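Local coordinates for putative D-lactate dehydrogenase (PDB 4ZGS) that reduces pyruvate, probably to D-lactate with NADH as the hydride donor, in the chloroplasts of a green alga, at the interface of chains A and B. Coordinates in Å, arbitrary orientation; residue numbers count along the deposited sequence, not the author numbering. Chains: chain A/B, Putative D-lactate dehydrogenase.

Contact 1: the interface of chains A and B. Residues chain A 43-45; chain B 169, 172.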
ATOM      1  N   THR A  43     -22.009 -11.281   4.739  1.00 46.45           N
ATOM      2  CA  THR A  43     -21.098 -10.170   4.514  1.00 45.03           C
ATOM      3  C   THR A  43     -21.558  -9.553   3.213  1.00 43.07           C
ATOM      4  O   THR A  43     -22.574  -9.975   2.664  1.00 49.18           O
ATOM      5  CB  THR A  43     -19.613 -10.616   4.459  1.00 34.47           C
ATOM      6  OG1 THR A  43     -19.482 -11.763   3.615  1.00 43.85           O
ATOM      7  CG2 THR A  43     -19.127 -11.015   5.830  1.00 34.19           C
ATOM      8  N   GLN A  44     -20.838  -8.570   2.700  1.00 41.18           N
ATOM      9  CA  GLN A  44     -21.347  -7.865   1.537  1.00 41.37           C
ATOM     10  C   GLN A  44     -21.568  -8.778   0.304  1.00 41.03           C
ATOM     11  O   GLN A  44     -22.496  -8.547  -0.459  1.00 38.11           O
ATOM     12  CB  GLN A  44     -20.447  -6.708   1.156  1.00 42.55           C
ATOM     13  CG  GLN A  44     -21.194  -5.733   0.273  1.00 42.28           C
ATOM     14  CD  GLN A  44     -22.514  -5.315   0.899  1.00 50.64           C
ATOM     15  OE1 GLN A  44     -23.579  -5.534   0.324  1.00 57.59           O
ATOM     16  NE2 GLN A  44     -22.450  -4.719   2.088  1.00 52.52           N
ATOM     17  N   TYR A  45     -20.685  -9.750   0.081  1.00 37.35           N
ATOM     18  CA  TYR A  45     -20.739 -10.543  -1.143  1.00 41.71           C
ATOM     19  C   TYR A  45     -21.929 -11.517  -1.119  1.00 45.46           C
ATOM     20  O   TYR A  45     -22.517 -11.818  -2.164  1.00 43.45           O
ATOM     21  CB  TYR A  45     -19.408 -11.289  -1.375  1.00 40.24           C
ATOM     22  CG  TYR A  45     -19.242 -12.632  -0.663  1.00 44.14           C
ATOM     23  CD1 TYR A  45     -19.569 -13.829  -1.311  1.00 40.12           C
ATOM     24  CD2 TYR A  45     -18.753 -12.706   0.657  1.00 46.37           C
ATOM     25  CE1 TYR A  45     -19.403 -15.067  -0.679  1.00 39.61           C
ATOM     26  CE2 TYR A  45     -18.591 -13.941   1.307  1.00 46.36           C
ATOM     27  CZ  TYR A  45     -18.915 -15.120   0.626  1.00 46.31           C
ATOM     28  OH  TYR A  45     -18.758 -16.351   1.233  1.00 42.86           O
TER
ATOM     29  N   SER B 169     -15.330 -10.058   0.625  1.00 30.61           N
ATOM     30  CA  SER B 169     -15.946  -8.934  -0.081  1.00 40.16           C
ATOM     31  C   SER B 169     -14.817  -7.991  -0.365  1.00 50.03           C
ATOM     32  O   SER B 169     -13.857  -8.015   0.411  1.00 61.78           O
ATOM     33  CB  SER B 169     -16.996  -8.252   0.807  1.00 39.34           C
ATOM     34  OG  SER B 169     -17.678  -9.198   1.602  1.00 42.55           O
ATOM     35  N   VAL B 172     -14.932 -10.311  -5.436  1.00 37.63           N
ATOM     36  CA  VAL B 172     -15.574 -11.257  -6.336  1.00 42.84           C
ATOM     37  C   VAL B 172     -15.254 -11.023  -7.816  1.00 43.90           C
ATOM     38  O   VAL B 172     -15.534  -9.975  -8.391  1.00 44.51           O
ATOM     39  CB  VAL B 172     -17.106 -11.270  -6.178  1.00 37.24           C
ATOM     40  CG1 VAL B 172     -17.727 -12.190  -7.221  1.00 33.32           C
ATOM     41  CG2 VAL B 172     -17.486 -11.718  -4.769  1.00 40.57           C
TER
HETATM   42  O   HOH W   1     -16.523 -10.935   3.448  1.00 36.24           O
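A:Gln44 and A:Tyr45, at the start of a helix, meet B:Ser169 and B:Val172 in a small, mixed polar and apolar patch of a homodimer interface. This is one two-fold interface of an assembly that holds four copies. The patch ties a loop of one subunit to a helix start of the other. Dimers are usual in this dehydrogenase family, so the pairing is probably biological.

B:Ser169 carries most of the contact. Its hydroxyl OG approaches the first backbone amides of the helix. B:Ser169 OG accepts a weak hydrogen bond from A:Tyr45 N at 3.4 Å, with 144° at the hydrogen. The same B:Ser169 OG also lies in the plane of the A:Tyr45 ring, at its edge, 3.8 Å from A:Tyr45 CD2. B:Ser169 CB lies 3.8 Å from A:Gln44 CB.

A water bridges B:Ser169 and A:Thr43. The water oxygen lies 2.8 Å from B:Ser169 OG and 3.2 Å from B:Ser169 N. With chi1 at -36°, OG stays beside its own backbone N, and both can reach this water. On the other side the water oxygen lies 3.1 Å from the A:Thr43 hydroxyl OG1. The two hydroxyls are thus joined through water rather than directly.

B:Val172 adds a light apolar touch. The B:Val172 CG2 methyl lies 3.9 Å from A:Tyr45 CB, on the side chain's stem rather than its ring.

In the fold, A:Thr43 ends the loop between strand 36-39 and helix 44-57. B:Ser169 and B:Val172 belong to the loop between helix 154-163 and strand 180-184.

Contact 2: the interface of chains A and B. Residues chain A 152, 154, 157; chain B 142, 145-146, 149, 333.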
ATOM      1  N   ARG A 152       4.658 -11.179 -14.675  1.00 35.71           N
ATOM      2  CA  ARG A 152       4.781  -9.803 -15.086  1.00 32.66           C
ATOM      3  C   ARG A 152       4.911  -8.844 -13.919  1.00 37.51           C
ATOM      4  O   ARG A 152       4.824  -7.638 -14.132  1.00 36.48           O
ATOM      5  CB  ARG A 152       3.617  -9.432 -15.996  1.00 34.40           C
ATOM      6  CG  ARG A 152       3.515 -10.386 -17.215  1.00 36.54           C
ATOM      7  CD  ARG A 152       4.881 -10.535 -17.950  1.00 40.69           C
ATOM      8  NE  ARG A 152       5.245  -9.347 -18.731  1.00 38.85           N
ATOM      9  CZ  ARG A 152       5.101  -9.231 -20.052  1.00 39.62           C
ATOM     10  NH1 ARG A 152       4.602 -10.247 -20.772  1.00 43.44           N
ATOM     11  NH2 ARG A 152       5.453  -8.092 -20.661  1.00 36.45           N
ATOM     12  N   LEU A 154       2.903  -7.881 -11.668  1.00 39.76           N
ATOM     13  CA  LEU A 154       1.788  -6.936 -11.643  1.00 42.52           C
ATOM     14  C   LEU A 154       1.547  -6.285 -10.262  1.00 41.92           C
ATOM     15  O   LEU A 154       1.192  -5.103 -10.213  1.00 40.98           O
ATOM     16  CB  LEU A 154       0.487  -7.606 -12.121  1.00 41.48           C
ATOM     17  CG  LEU A 154       0.445  -8.102 -13.571  1.00 36.91           C
ATOM     18  CD1 LEU A 154      -1.012  -8.495 -13.956  1.00 40.52           C
ATOM     19  CD2 LEU A 154       0.987  -7.080 -14.530  1.00 34.90           C
ATOM     20  N   ALA A 157       4.169  -3.667  -9.782  1.00 36.87           N
ATOM     21  CA  ALA A 157       4.009  -2.583 -10.743  1.00 34.66           C
ATOM     22  C   ALA A 157       2.908  -1.630 -10.357  1.00 40.86           C
ATOM     23  O   ALA A 157       3.064  -0.413 -10.430  1.00 47.96           O
ATOM     24  CB  ALA A 157       3.743  -3.134 -12.105  1.00 33.92           C
TER
ATOM     25  N   HIS B 142       1.177  -9.823 -21.911  1.00 36.33           N
ATOM     26  CA  HIS B 142       1.026  -8.801 -20.887  1.00 41.58           C
ATOM     27  C   HIS B 142      -0.402  -8.263 -20.887  1.00 34.43           C
ATOM     28  O   HIS B 142      -1.021  -8.090 -19.831  1.00 35.32           O
ATOM     29  CB  HIS B 142       2.001  -7.650 -21.095  1.00 44.99           C
ATOM     30  CG  HIS B 142       1.979  -6.656 -19.980  1.00 46.92           C
ATOM     31  ND1 HIS B 142       2.653  -6.856 -18.792  1.00 46.38           N
ATOM     32  CD2 HIS B 142       1.337  -5.471 -19.851  1.00 39.10           C
ATOM     33  CE1 HIS B 142       2.438  -5.830 -17.992  1.00 42.35           C
ATOM     34  NE2 HIS B 142       1.631  -4.983 -18.603  1.00 39.53           N
ATOM     35  N   ALA B 145      -2.271 -10.832 -19.141  1.00 38.17           N
ATOM     36  CA  ALA B 145      -2.043 -10.704 -17.695  1.00 33.29           C
ATOM     37  C   ALA B 145      -2.912  -9.570 -17.120  1.00 28.26           C
ATOM     38  O   ALA B 145      -3.519  -9.719 -16.075  1.00 34.58           O
ATOM     39  CB  ALA B 145      -0.554 -10.445 -17.396  1.00 34.31           C
ATOM     40  N   LEU B 146      -2.992  -8.439 -17.807  1.00 33.35           N
ATOM     41  CA  LEU B 146      -3.834  -7.355 -17.307  1.00 31.86           C
ATOM     42  C   LEU B 146      -5.268  -7.807 -17.137  1.00 38.31           C
ATOM     43  O   LEU B 146      -5.891  -7.587 -16.074  1.00 39.83           O
ATOM     44  CB  LEU B 146      -3.761  -6.127 -18.232  1.00 32.51           C
ATOM     45  CG  LEU B 146      -2.454  -5.301 -18.258  1.00 31.88           C
ATOM     46  CD1 LEU B 146      -2.569  -4.060 -19.153  1.00 30.58           C
ATOM     47  CD2 LEU B 146      -2.177  -4.844 -16.856  1.00 30.35           C
ATOM     48  N   ALA B 149      -5.602 -10.034 -14.110  1.00 28.04           N
ATOM     49  CA  ALA B 149      -5.447  -9.370 -12.820  1.00 23.11           C
ATOM     50  C   ALA B 149      -6.732  -8.603 -12.488  1.00 27.76           C
ATOM     51  O   ALA B 149      -7.248  -8.726 -11.399  1.00 30.87           O
ATOM     52  CB  ALA B 149      -4.212  -8.425 -12.806  1.00 23.68           C
ATOM     53  N   THR B 333       0.177  -0.258 -15.758  1.00 34.99           N
ATOM     54  CA  THR B 333       1.580  -0.642 -15.619  1.00 35.72           C
ATOM     55  C   THR B 333       2.452   0.369 -16.372  1.00 43.02           C
ATOM     56  O   THR B 333       1.980   1.014 -17.322  1.00 39.19           O
ATOM     57  CB  THR B 333       1.868  -2.082 -16.138  1.00 35.40           C
ATOM     58  OG1 THR B 333       1.315  -2.262 -17.460  1.00 35.76           O
ATOM     59  CG2 THR B 333       1.302  -3.123 -15.193  1.00 33.87           C
TER
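The A:Arg152 turn, between helices 136-151 and 154-163, and the first turn of helix 154-163 of chain A lie across helix 136-151 of chain B, meeting it along the side that carries B:His142, B:Ala145 and B:Ala149.

A:Leu154 carries most of the apolar contact. The A:Leu154 CD1 methyl touches the helix, 3.4 Å from B:Ala149 CB and 4.0 Å from B:Ala145 CB. The small alanines let A:Leu154 CD1 come close to the helix backbone, 3.5 Å from the carbonyl O of B:Ala145. The other branch, A:Leu154 CD2, points to the imidazole carbon CE1 of B:His142 and to the methyl CG2 of B:Thr333, 4.0 Å from each.

A:Arg152 folds back over B:His142. Bends at chi2 and chi3 curl the chain so that one guanidinium face covers B:His142 CB, which sits toward its rim. A:Arg152 CZ is 3.6 Å from B:His142 CB. The guanidinium and imidazole planes are 52° apart, so the two groups are not stacked. An alanine in place of A:Arg152 would probably leave B:His142 CB and the ND1 side of its ring without this cover, and the ring less firmly packed.

The ring of B:His142 is also fixed from its own chain. With CG anti to the backbone N (chi1 -174°), it extends toward B:Thr333. There B:His142 NE2 and the hydroxyl B:Thr333 OG1 share a hydrogen bond of 3.0 Å, 159° at the hydrogen. B:Thr333 is thereby held with its CG2 methyl turned to chain A, 3.9 Å from A:Ala157 CB.

In the fold, the patch packs the helix 154-163 start of one subunit on helix 136-151 of the other. B:Thr333 directly follows strand 330-332, just before the family's catalytic histidine, so this surface lies near the active-site segment.

The centres of contact 1 and contact 2 are about 24 Å apart, measured between their C-alpha atoms. They share no residue, yet belong to one two-fold interface, and each has a twin with the chains exchanged. Helix 154-163 relates them. Chain A offers its start to contact 2, while chain B offers the loop after the same helix to contact 1. Contact 2 hides more surface than contact 1. Together they suggest that this helix and its following loop embrace the partner subunit, one patch near its active-site segment and the other at helix 44-57.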